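Local coordinates for transcriptional regulator (Vibrio virus VP882, PDB 7DWM), which binds the autoinducer 3,5-dimethylpyrazin-2-ol and probably acts as a DNA-binding transcription regulator of a vibriophage, at residues D26-A40 / R116-T128. Sequence-based numbering, arbitrary orientation.
Sequences DPWGIKDTKSVFIYA and RVAGTIFHGQDLT. With A1U (3,5-dimethylpyrazin-2-ol), chain C.
Trp28 and His123 lie nearly parallel in an offset stack, planes 6° apart, where the first and fifth strands, 28-32 and 119-126, run antiparallel as neighbours in the PAS-fold sheet. The centroids of the Trp28 six-membered ring and the His123 ring are 3.9 Å apart. His123 CB lies over the face of the indole six-membered ring in a CH-pi contact, and with CG anti to the backbone N the imidazole is laid over the indole face as well. Asp26 OD1 meets the imidazole edge as acceptor from NE2, a His-carboxylate bond modelled implausibly short, so its length is doubtful; the carboxylate is turned 31° from the ring plane. On this same face of the sheet, Ile121 CG2 sits at the indole edge, 3.8 Å from Trp28 CZ3, and also packs on Ile30 CG2. Beyond them, Phe21 of helix 7-21 and Trp28 of the second subunit continue the apolar packing.

The other face lines the ligand pocket. Phe122, with CG between its backbone N and carbonyl carbon (chi1 63°), leans across the neighbouring strand, its ring against Gly29, whose CA stands 3.7 Å from the ring centroid. Paired bonds, Gly29 N to Phe122 O and Phe122 N to Gly29 O, join their backbones. Lys31 reaches toward the ligand; its NZ forms salt bridges with Asp60 and Asp78 and a weak 3.3 Å hydrogen bond to ligand OAI. Opposite Gly29, ligand methyl CAH rests over the centre of the Phe122 ring, 3.8 Å from CE1.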
loop_
_atom_site.group_PDB
_atom_site.type_symbol
_atom_site.label_atom_id
_atom_site.label_comp_id
_atom_site.label_asym_id
_atom_site.label_seq_id
_atom_site.Cartn_x
_atom_site.Cartn_y
_atom_site.Cartn_z
ATOM N N ASP A 26 1.876 9.758 -13.112
ATOM C CA ASP A 26 2.457 8.449 -12.883
ATOM C C ASP A 26 2.922 7.823 -14.196
ATOM O O ASP A 26 2.327 8.057 -15.251
ATOM C CB ASP A 26 1.438 7.521 -12.234
ATOM C CG ASP A 26 1.227 7.814 -10.767
ATOM O OD1 ASP A 26 0.396 7.116 -10.145
ATOM O OD2 ASP A 26 1.884 8.735 -10.237
ATOM N N PRO A 27 3.992 7.032 -14.156
ATOM C CA PRO A 27 4.313 6.172 -15.301
ATOM C C PRO A 27 3.208 5.158 -15.560
ATOM O O PRO A 27 2.951 4.277 -14.732
ATOM C CB PRO A 27 5.623 5.496 -14.874
ATOM C CG PRO A 27 6.234 6.446 -13.901
ATOM C CD PRO A 27 5.080 7.066 -13.164
ATOM N N TRP A 28 2.548 5.279 -16.708
ATOM C CA TRP A 28 1.436 4.418 -17.083
ATOM C C TRP A 28 1.725 3.808 -18.447
ATOM O O TRP A 28 2.352 4.441 -19.301
ATOM C CB TRP A 28 0.122 5.209 -17.158
ATOM C CG TRP A 28 -0.695 5.302 -15.896
ATOM C CD1 TRP A 28 -0.810 6.385 -15.072
ATOM C CD2 TRP A 28 -1.552 4.291 -15.348
ATOM N NE1 TRP A 28 -1.668 6.106 -14.037
ATOM C CE2 TRP A 28 -2.138 4.827 -14.183
ATOM C CE3 TRP A 28 -1.868 2.981 -15.720
ATOM C CZ2 TRP A 28 -3.025 4.099 -13.393
ATOM C CZ3 TRP A 28 -2.751 2.263 -14.937
ATOM C CH2 TRP A 28 -3.318 2.822 -13.785
ATOM N N GLY A 29 1.263 2.583 -18.664
ATOM C CA GLY A 29 1.418 2.011 -19.995
ATOM C C GLY A 29 0.772 0.649 -20.100
ATOM O O GLY A 29 0.263 0.103 -19.120
ATOM N N ILE A 30 0.744 0.133 -21.331
ATOM C CA ILE A 30 0.235 -1.205 -21.624
ATOM C C ILE A 30 1.135 -1.862 -22.668
ATOM O O ILE A 30 1.643 -1.206 -23.589
ATOM C CB ILE A 30 -1.255 -1.194 -22.067
ATOM C CG1 ILE A 30 -1.466 -0.666 -23.493
ATOM C CG2 ILE A 30 -2.126 -0.435 -21.091
ATOM C CD1 ILE A 30 -1.293 -1.711 -24.575
ATOM N N LYS A 31 1.351 -3.162 -22.511
ATOM C CA LYS A 31 2.020 -3.944 -23.542
ATOM C C LYS A 31 1.196 -5.188 -23.853
ATOM O O LYS A 31 0.181 -5.463 -23.211
ATOM C CB LYS A 31 3.460 -4.297 -23.159
ATOM C CG LYS A 31 3.638 -4.863 -21.793
ATOM C CD LYS A 31 4.846 -4.214 -21.170
ATOM C CE LYS A 31 5.176 -4.851 -19.859
ATOM N NZ LYS A 31 6.511 -4.448 -19.373
ATOM N N ASP A 32 1.674 -5.953 -24.830
ATOM C CA ASP A 32 0.930 -7.031 -25.461
ATOM C C ASP A 32 1.282 -8.373 -24.820
ATOM O O ASP A 32 1.990 -8.442 -23.811
ATOM C CB ASP A 32 1.228 -7.017 -26.962
ATOM C CG ASP A 32 0.262 -7.849 -27.771
ATOM O OD1 ASP A 32 0.740 -8.763 -28.470
ATOM O OD2 ASP A 32 -0.961 -7.591 -27.717
ATOM N N THR A 33 0.778 -9.460 -25.414
ATOM C CA THR A 33 1.091 -10.810 -24.971
ATOM C C THR A 33 2.512 -11.213 -25.328
ATOM O O THR A 33 2.985 -12.247 -24.844
ATOM C CB THR A 33 0.102 -11.817 -25.565
ATOM O OG1 THR A 33 0.485 -13.145 -25.186
ATOM C CG2 THR A 33 0.088 -11.723 -27.087
ATOM N N LYS A 34 3.182 -10.456 -26.192
ATOM C CA LYS A 34 4.603 -10.622 -26.446
ATOM C C LYS A 34 5.438 -9.665 -25.601
ATOM O O LYS A 34 6.626 -9.464 -25.884
ATOM C CB LYS A 34 4.893 -10.440 -27.934
ATOM C CG LYS A 34 4.531 -11.650 -28.782
ATOM C CD LYS A 34 3.963 -11.238 -30.127
ATOM C CE LYS A 34 5.043 -11.215 -31.197
ATOM N NZ LYS A 34 4.524 -10.732 -32.506
ATOM N N SER A 35 4.837 -9.094 -24.553
ATOM C CA SER A 35 5.432 -8.057 -23.710
ATOM C C SER A 35 6.020 -6.905 -24.517
ATOM O O SER A 35 6.959 -6.237 -24.066
ATOM C CB SER A 35 6.502 -8.647 -22.785
ATOM O OG SER A 35 7.408 -7.645 -22.352
ATOM N N VAL A 36 5.487 -6.650 -25.708
ATOM C CA VAL A 36 5.929 -5.543 -26.544
ATOM C C VAL A 36 5.054 -4.324 -26.278
ATOM O O VAL A 36 3.823 -4.430 -26.233
ATOM C CB VAL A 36 5.900 -5.941 -28.028
ATOM C CG1 VAL A 36 6.677 -4.964 -28.859
ATOM C CG2 VAL A 36 6.475 -7.338 -28.206
ATOM N N PHE A 37 5.690 -3.165 -26.105
ATOM C CA PHE A 37 4.989 -1.934 -25.751
ATOM C C PHE A 37 3.954 -1.562 -26.809
ATOM O O PHE A 37 4.245 -1.598 -28.008
ATOM C CB PHE A 37 5.991 -0.784 -25.610
ATOM C CG PHE A 37 6.669 -0.710 -24.272
ATOM C CD1 PHE A 37 7.806 0.066 -24.104
ATOM C CD2 PHE A 37 6.169 -1.401 -23.182
ATOM C CE1 PHE A 37 8.435 0.145 -22.873
ATOM C CE2 PHE A 37 6.793 -1.323 -21.953
ATOM C CZ PHE A 37 7.926 -0.553 -21.800
ATOM N N ILE A 38 2.744 -1.200 -26.384
ATOM C CA ILE A 38 1.805 -0.540 -27.284
ATOM C C ILE A 38 1.749 0.961 -27.013
ATOM O O ILE A 38 1.679 1.763 -27.945
ATOM C CB ILE A 38 0.396 -1.175 -27.241
ATOM C CG1 ILE A 38 0.403 -2.617 -27.782
ATOM C CG2 ILE A 38 -0.595 -0.306 -28.046
ATOM C CD1 ILE A 38 0.602 -3.685 -26.809
ATOM N N TYR A 39 1.787 1.362 -25.746
ATOM C CA TYR A 39 1.934 2.773 -25.423
ATOM C C TYR A 39 2.496 2.916 -24.016
ATOM O O TYR A 39 2.330 2.035 -23.170
ATOM C CB TYR A 39 0.609 3.537 -25.522
ATOM C CG TYR A 39 0.768 4.998 -25.170
ATOM C CD1 TYR A 39 0.307 5.495 -23.954
ATOM C CD2 TYR A 39 1.411 5.873 -26.038
ATOM C CE1 TYR A 39 0.476 6.834 -23.614
ATOM C CE2 TYR A 39 1.577 7.209 -25.718
ATOM C CZ TYR A 39 1.105 7.687 -24.509
ATOM O OH TYR A 39 1.262 9.018 -24.199
ATOM N N ALA A 40 3.164 4.044 -23.789
ATOM C CA ALA A 40 3.615 4.451 -22.467
ATOM C C ALA A 40 3.644 5.969 -22.458
ATOM O O ALA A 40 4.159 6.582 -23.397
ATOM C CB ALA A 40 4.998 3.879 -22.134
ATOM N N ARG A 116 -10.898 -10.597 -24.577
ATOM C CA ARG A 116 -9.678 -11.377 -24.700
ATOM C C ARG A 116 -8.572 -10.773 -23.851
ATOM O O ARG A 116 -8.534 -9.564 -23.616
ATOM C CB ARG A 116 -9.224 -11.431 -26.161
ATOM C CG ARG A 116 -8.075 -12.377 -26.421
ATOM C CD ARG A 116 -7.515 -12.204 -27.823
ATOM N NE ARG A 116 -7.783 -10.880 -28.370
ATOM C CZ ARG A 116 -6.853 -9.953 -28.575
ATOM N NH1 ARG A 116 -5.583 -10.203 -28.286
ATOM N NH2 ARG A 116 -7.199 -8.777 -29.075
ATOM N N VAL A 117 -7.668 -11.634 -23.391
ATOM C CA VAL A 117 -6.440 -11.215 -22.717
ATOM C C VAL A 117 -5.505 -10.643 -23.792
ATOM O O VAL A 117 -4.841 -11.385 -24.515
ATOM C CB VAL A 117 -5.804 -12.374 -21.940
ATOM C CG1 VAL A 117 -6.721 -12.797 -20.820
ATOM C CG2 VAL A 117 -5.537 -13.596 -22.827
ATOM N N ALA A 118 -5.491 -9.315 -23.938
ATOM C CA ALA A 118 -4.650 -8.778 -25.008
ATOM C C ALA A 118 -3.219 -8.543 -24.565
ATOM O O ALA A 118 -2.304 -8.596 -25.395
ATOM C CB ALA A 118 -5.227 -7.478 -25.555
ATOM N N GLY A 119 -3.012 -8.303 -23.277
ATOM C CA GLY A 119 -1.698 -8.041 -22.734
ATOM C C GLY A 119 -1.803 -7.633 -21.282
ATOM O O GLY A 119 -2.552 -8.247 -20.520
ATOM N N THR A 120 -1.092 -6.581 -20.890
ATOM C CA THR A 120 -1.113 -6.108 -19.515
ATOM C C THR A 120 -1.049 -4.590 -19.488
ATOM O O THR A 120 -0.530 -3.956 -20.411
ATOM C CB THR A 120 0.056 -6.666 -18.683
ATOM O OG1 THR A 120 1.296 -6.149 -19.181
ATOM C CG2 THR A 120 0.097 -8.187 -18.729
ATOM N N ILE A 121 -1.584 -4.019 -18.409
ATOM C CA ILE A 121 -1.434 -2.610 -18.071
ATOM C C ILE A 121 -0.524 -2.536 -16.856
ATOM O O ILE A 121 -0.639 -3.356 -15.937
ATOM C CB ILE A 121 -2.784 -1.920 -17.771
ATOM C CG1 ILE A 121 -3.871 -2.344 -18.763
ATOM C CG2 ILE A 121 -2.637 -0.398 -17.704
ATOM C CD1 ILE A 121 -4.833 -3.347 -18.191
ATOM N N PHE A 122 0.395 -1.576 -16.859
ATOM C CA PHE A 122 1.292 -1.360 -15.738
ATOM C C PHE A 122 1.168 0.082 -15.267
ATOM O O PHE A 122 1.101 1.020 -16.078
ATOM C CB PHE A 122 2.758 -1.703 -16.091
ATOM C CG PHE A 122 3.356 -0.839 -17.168
ATOM C CD1 PHE A 122 3.416 -1.287 -18.476
ATOM C CD2 PHE A 122 3.894 0.405 -16.868
ATOM C CE1 PHE A 122 3.970 -0.502 -19.468
ATOM C CE2 PHE A 122 4.442 1.196 -17.857
ATOM C CZ PHE A 122 4.487 0.740 -19.158
ATOM N N HIS A 123 1.104 0.230 -13.942
ATOM C CA HIS A 123 1.031 1.509 -13.249
ATOM C C HIS A 123 2.222 1.597 -12.290
ATOM O O HIS A 123 2.292 0.792 -11.337
ATOM C CB HIS A 123 -0.295 1.663 -12.509
ATOM C CG HIS A 123 -0.433 2.956 -11.765
ATOM N ND1 HIS A 123 -1.264 3.101 -10.675
ATOM C CD2 HIS A 123 0.149 4.164 -11.958
ATOM C CE1 HIS A 123 -1.187 4.342 -10.226
ATOM N NE2 HIS A 123 -0.337 5.007 -10.987
ATOM N N GLY A 124 3.113 2.507 -12.535
ATOM C CA GLY A 124 4.282 2.725 -11.687
ATOM C C GLY A 124 4.044 3.884 -10.729
ATOM O O GLY A 124 3.590 4.952 -11.139
ATOM N N GLN A 125 4.354 3.651 -9.456
ATOM C CA GLN A 125 4.178 4.660 -8.417
ATOM C C GLN A 125 5.493 4.883 -7.683
ATOM O O GLN A 125 6.105 3.929 -7.191
ATOM C CB GLN A 125 3.088 4.245 -7.422
ATOM C CG GLN A 125 1.793 3.776 -8.066
ATOM C CD GLN A 125 0.627 3.786 -7.098
ATOM O OE1 GLN A 125 -0.047 2.774 -6.909
ATOM N NE2 GLN A 125 0.384 4.936 -6.477
ATOM N N ASP A 126 5.916 6.145 -7.608
ATOM C CA ASP A 126 7.160 6.517 -6.940
ATOM C C ASP A 126 6.949 6.520 -5.431
ATOM O O ASP A 126 6.289 7.410 -4.886
ATOM C CB ASP A 126 7.637 7.883 -7.425
ATOM C CG ASP A 126 9.055 8.194 -6.984
ATOM O OD1 ASP A 126 9.534 9.312 -7.269
ATOM O OD2 ASP A 126 9.693 7.324 -6.353
ATOM N N LEU A 127 7.519 5.526 -4.758
ATOM C CA LEU A 127 7.347 5.345 -3.324
ATOM C C LEU A 127 8.320 6.155 -2.475
ATOM O O LEU A 127 8.076 6.309 -1.275
ATOM C CB LEU A 127 7.465 3.863 -2.964
ATOM C CG LEU A 127 6.269 3.013 -3.391
ATOM C CD1 LEU A 127 6.165 1.785 -2.513
ATOM C CD2 LEU A 127 4.973 3.819 -3.347
ATOM N N THR A 128 9.413 6.660 -3.052
ATOM C CA THR A 128 10.479 7.262 -2.249
ATOM C C THR A 128 9.995 8.467 -1.443
ATOM O O THR A 128 10.146 8.507 -0.217
ATOM C CB THR A 128 11.634 7.672 -3.165
ATOM O OG1 THR A 128 11.189 8.708 -4.050
ATOM C CG2 THR A 128 12.106 6.490 -3.995
HETATM C CAB A1U C . 9.587 -2.239 -14.406
HETATM C CAC A1U C . 9.702 -1.076 -15.208
HETATM C CAE A1U C . 8.071 -1.943 -16.651
HETATM C CAF A1U C . 8.026 -3.064 -15.795
HETATM C CAG A1U C . 10.672 0.004 -14.814
HETATM C CAH A1U C . 7.215 -1.816 -17.875
HETATM N NAA A1U C . 8.742 -3.265 -14.690
HETATM N NAD A1U C . 8.928 -0.956 -16.325
HETATM O OAI A1U C . 7.116 -4.069 -16.175
#